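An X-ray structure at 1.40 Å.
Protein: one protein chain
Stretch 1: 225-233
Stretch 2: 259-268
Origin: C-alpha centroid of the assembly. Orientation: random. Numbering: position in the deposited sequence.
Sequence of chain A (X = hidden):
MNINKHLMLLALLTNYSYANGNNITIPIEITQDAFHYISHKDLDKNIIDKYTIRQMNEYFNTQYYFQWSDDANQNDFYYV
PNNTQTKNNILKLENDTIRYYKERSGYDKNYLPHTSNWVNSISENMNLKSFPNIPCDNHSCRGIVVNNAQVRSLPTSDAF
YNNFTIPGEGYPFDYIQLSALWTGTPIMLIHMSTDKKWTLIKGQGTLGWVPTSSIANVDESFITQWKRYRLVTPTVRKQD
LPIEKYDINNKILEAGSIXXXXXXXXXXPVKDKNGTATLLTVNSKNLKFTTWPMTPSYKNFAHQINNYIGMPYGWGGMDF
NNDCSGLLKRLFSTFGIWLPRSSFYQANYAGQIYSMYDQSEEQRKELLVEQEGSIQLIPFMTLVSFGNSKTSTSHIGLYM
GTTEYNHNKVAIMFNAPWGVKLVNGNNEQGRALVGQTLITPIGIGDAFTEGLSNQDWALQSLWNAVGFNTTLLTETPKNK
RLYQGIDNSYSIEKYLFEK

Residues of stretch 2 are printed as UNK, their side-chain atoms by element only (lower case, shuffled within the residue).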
# COMPACT_ATOMS: atom_id res chain seq x y z
N GLN A 225 -27.81 4.29 2.17
CA GLN A 225 -27.93 3.24 3.17
C GLN A 225 -26.56 2.86 3.73
O GLN A 225 -26.44 2.58 4.93
CB GLN A 225 -28.61 2.02 2.55
CG GLN A 225 -30.06 2.27 2.15
CD GLN A 225 -30.87 2.90 3.27
OE1 GLN A 225 -30.85 2.42 4.41
NE2 GLN A 225 -31.57 4.00 2.97
N TRP A 226 -25.51 2.87 2.89
CA TRP A 226 -24.16 2.56 3.37
C TRP A 226 -23.81 3.43 4.58
O TRP A 226 -23.33 2.93 5.60
CB TRP A 226 -23.16 2.81 2.24
CG TRP A 226 -21.76 2.54 2.64
CD1 TRP A 226 -20.90 3.40 3.29
CD2 TRP A 226 -21.03 1.34 2.39
NE1 TRP A 226 -19.67 2.77 3.48
CE2 TRP A 226 -19.72 1.52 2.90
CE3 TRP A 226 -21.36 0.13 1.76
CZ2 TRP A 226 -18.75 0.52 2.82
CZ3 TRP A 226 -20.38 -0.86 1.66
CH2 TRP A 226 -19.08 -0.66 2.20
N LYS A 227 -24.08 4.74 4.48
CA LYS A 227 -23.73 5.69 5.53
C LYS A 227 -24.52 5.51 6.81
O LYS A 227 -24.16 6.12 7.82
CB LYS A 227 -23.93 7.12 5.02
CG LYS A 227 -22.97 7.49 3.91
CD LYS A 227 -23.23 8.92 3.41
CE LYS A 227 -23.27 9.92 4.58
NZ LYS A 227 -22.96 11.34 4.20
N ARG A 228 -25.58 4.72 6.80
CA ARG A 228 -26.35 4.51 8.02
C ARG A 228 -25.86 3.33 8.83
O ARG A 228 -26.28 3.19 10.00
CB ARG A 228 -27.85 4.35 7.71
CG ARG A 228 -28.47 5.62 7.13
CD ARG A 228 -29.92 5.42 6.77
NE ARG A 228 -30.45 6.62 6.11
CZ ARG A 228 -31.64 6.70 5.52
NH1 ARG A 228 -32.02 7.83 4.95
NH2 ARG A 228 -32.46 5.65 5.52
N TYR A 229 -25.01 2.48 8.25
CA TYR A 229 -24.59 1.27 8.95
C TYR A 229 -23.42 1.56 9.87
O TYR A 229 -22.56 2.40 9.57
CB TYR A 229 -24.12 0.19 7.97
CG TYR A 229 -25.23 -0.57 7.28
CD1 TYR A 229 -25.92 -1.58 7.94
CD2 TYR A 229 -25.55 -0.31 5.94
CE1 TYR A 229 -26.93 -2.29 7.29
CE2 TYR A 229 -26.53 -1.00 5.31
CZ TYR A 229 -27.22 -1.99 5.97
OH TYR A 229 -28.21 -2.67 5.30
N ARG A 230 -23.35 0.80 10.96
CA ARG A 230 -22.09 0.61 11.64
C ARG A 230 -21.13 -0.10 10.69
O ARG A 230 -21.54 -0.98 9.93
CB ARG A 230 -22.35 -0.28 12.84
CG ARG A 230 -21.20 -0.60 13.71
CD ARG A 230 -21.76 -1.14 15.06
NE ARG A 230 -22.70 -2.26 14.87
CZ ARG A 230 -24.03 -2.24 15.05
NH1 ARG A 230 -24.73 -3.33 14.77
NH2 ARG A 230 -24.67 -1.19 15.55
N LEU A 231 -19.86 0.31 10.69
CA LEU A 231 -18.83 -0.31 9.87
C LEU A 231 -17.87 -1.11 10.74
O LEU A 231 -17.59 -0.74 11.90
CB LEU A 231 -18.06 0.77 9.09
CG LEU A 231 -18.91 1.58 8.12
CD1 LEU A 231 -18.06 2.72 7.52
CD2 LEU A 231 -19.46 0.70 6.98
N VAL A 232 -17.35 -2.20 10.16
CA VAL A 232 -16.40 -3.05 10.86
C VAL A 232 -15.19 -3.27 9.97
O VAL A 232 -15.22 -3.04 8.75
CB VAL A 232 -17.00 -4.42 11.30
CG1 VAL A 232 -18.09 -4.24 12.35
CG2 VAL A 232 -17.49 -5.22 10.08
N THR A 233 -14.13 -3.79 10.57
CA THR A 233 -12.89 -4.04 9.85
C THR A 233 -12.28 -5.30 10.44
O THR A 233 -12.43 -5.57 11.64
CB THR A 233 -11.95 -2.81 9.95
OG1 THR A 233 -10.88 -2.90 9.00
CG2 THR A 233 -11.42 -2.59 11.39
N UNK A 259 -16.50 -2.57 6.09
CA UNK A 259 -17.74 -3.12 5.58
C UNK A 259 -18.87 -2.93 6.58
O UNK A 259 -18.63 -2.85 7.79
c UNK A 259 -17.22 -4.66 2.81
c UNK A 259 -16.19 -6.47 4.27
c UNK A 259 -16.59 -4.97 4.19
c UNK A 259 -17.59 -4.63 5.32
N UNK A 260 -20.12 -2.86 6.11
CA UNK A 260 -21.26 -2.74 7.02
C UNK A 260 -21.45 -3.99 7.88
O UNK A 260 -21.09 -5.11 7.51
c UNK A 260 -21.88 -2.07 4.78
c UNK A 260 -20.52 -2.77 4.69
c UNK A 260 -22.47 -2.58 6.07
N UNK A 261 -22.11 -3.77 9.02
CA UNK A 261 -22.46 -4.87 9.91
C UNK A 261 -23.80 -4.54 10.56
O UNK A 261 -24.06 -3.40 10.95
c UNK A 261 -21.69 -5.89 12.19
o UNK A 261 -21.66 -4.09 13.80
o UNK A 261 -23.42 -5.43 13.77
c UNK A 261 -21.35 -5.02 10.97
c UNK A 261 -22.30 -5.08 13.33
N UNK A 262 -24.66 -5.55 10.65
CA UNK A 262 -25.97 -5.39 11.26
C UNK A 262 -26.24 -6.62 12.11
O UNK A 262 -26.11 -7.75 11.62
c UNK A 262 -28.42 -5.13 10.66
n UNK A 262 -28.94 -3.97 11.18
c UNK A 262 -30.19 -4.17 11.56
c UNK A 262 -27.02 -5.22 10.15
n UNK A 262 -30.50 -5.43 11.31
c UNK A 262 -29.41 -6.06 10.75
N UNK A 263 -26.60 -6.40 13.39
CA UNK A 263 -26.88 -7.51 14.31
C UNK A 263 -25.74 -8.52 14.36
O UNK A 263 -25.95 -9.72 14.60
c UNK A 263 -31.91 -6.82 14.19
c UNK A 263 -30.76 -7.82 14.01
c UNK A 263 -28.25 -8.16 14.06
c UNK A 263 -29.41 -7.21 14.36
n UNK A 263 -33.21 -7.29 13.63
N UNK A 264 -24.51 -8.00 14.26
CA UNK A 264 -23.32 -8.82 14.36
C UNK A 264 -22.93 -9.58 13.12
O UNK A 264 -21.94 -10.34 13.16
N UNK A 265 -23.66 -9.40 12.01
CA UNK A 265 -23.36 -10.08 10.76
C UNK A 265 -22.79 -9.08 9.77
O UNK A 265 -23.35 -8.00 9.57
c UNK A 265 -25.13 -11.91 11.08
c UNK A 265 -26.87 -13.70 11.40
n UNK A 265 -28.09 -14.35 10.85
c UNK A 265 -26.24 -12.69 10.41
c UNK A 265 -24.60 -10.77 10.18
N UNK A 266 -21.67 -9.45 9.18
CA UNK A 266 -21.06 -8.68 8.11
C UNK A 266 -21.98 -8.63 6.89
O UNK A 266 -22.67 -9.59 6.56
c UNK A 266 -18.81 -8.80 6.77
c UNK A 266 -18.20 -7.60 7.47
c UNK A 266 -19.78 -9.43 7.74
c UNK A 266 -17.74 -9.83 6.44
N UNK A 267 -21.94 -7.51 6.16
CA UNK A 267 -22.55 -7.44 4.84
C UNK A 267 -21.46 -7.14 3.81
O UNK A 267 -20.53 -6.37 4.07
c UNK A 267 -24.84 -6.69 5.73
c UNK A 267 -27.32 -6.30 6.08
n UNK A 267 -28.48 -5.60 5.50
c UNK A 267 -26.05 -5.82 5.40
c UNK A 267 -23.68 -6.42 4.76
N UNK A 268 -21.54 -7.80 2.66
CA UNK A 268 -20.55 -7.56 1.61
C UNK A 268 -21.29 -7.15 0.35
O UNK A 268 -22.39 -7.68 0.06
c UNK A 268 -20.50 -10.00 0.97
c UNK A 268 -19.66 -8.78 1.34
c UNK A 268 -19.70 -11.21 0.45
c UNK A 268 -18.73 -9.08 2.50
O HOH W 1 -25.44 -1.21 11.54

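Position 259 has four side-chain carbons, forked at the second. One end carbon of the fork lies 4.5 Å from Trp226 CH2. Its backbone pairs with Val232 in both directions: Val232 N gives a hydrogen bond to O of 259 at 2.8 Å, and N of 259 gives one to Val232 O at 3.0 Å. The fork at the second carbon makes it Leu259.

Position 260 has three carbons that close a ring onto the backbone N. That N carries no hydrogen, and the residue faces Leu231 in a non-hydrogen-bonded pair, so no bond is lost there. The ring packs against two aromatic side chains. Its CB lies 3.6 Å from Tyr229 CG, over one face of that ring. The residue is Pro260. Its CD lies 3.6 Å from Trp226 CH2, over a face of the indole.

Position 261 has three carbons, the third carrying two oxygens. One oxygen lies 2.4 Å from Arg230 NE and the other 2.7 Å from Arg230 NH1. This is a carboxylate one carbon longer than aspartate, so Glu261. OE2 accepts from NE, a very short bond, and OE1 accepts from NH1, a two-pronged salt bridge. Glu261 OE1 also accepts from N of 264 at 2.8 Å, which ties the turn to the same carboxylate. Glu261 N bonds to Arg230 O at 3.0 Å, and water 1 links Arg230 N to Glu261 O.

Position 262 has one carbon, then a five-membered ring of three carbons and two nitrogens. CB of 262 lies 4.1 Å from Tyr229 CE1, at the edge of the tyrosine ring. The residue is His262.

Position 263 has four carbons in a row ending in nitrogen. It is Lys263, pointing away from stretch 1.

Position 264 has no side-chain atoms. It is Gly264, and its positive phi suits the type I' turn from His262 to 265.

Position 265 again has four carbons in a row and a nitrogen. It is Lys265, out of reach of stretch 1.

Position 266 has four carbons, forked at the second. One end carbon of the fork lies 3.6 Å from Val232 CG2. It is Leu266, and that carbon is CD1.

Position 267 has four carbons in a row ending in nitrogen. The terminal nitrogen of 267 lies 2.9 Å from Tyr229 OH. The residue is Lys267, and NZ donates that hydrogen bond.

Position 268 has four carbons, forked at the first, with one arm two carbons long. It is Ile268, pointing away and making no contact.

The contact combines antiparallel strand pairing, firmest at Val232 and Leu259, with side-chain packing. Pro260 fills the space beside Trp226 and Tyr229. Val232 meets Leu266, while the Arg230 and Glu261 charges pair on the same sheet face as Val232 and Leu259.

Stretch 2 (259-268) LPEHKGKLKI
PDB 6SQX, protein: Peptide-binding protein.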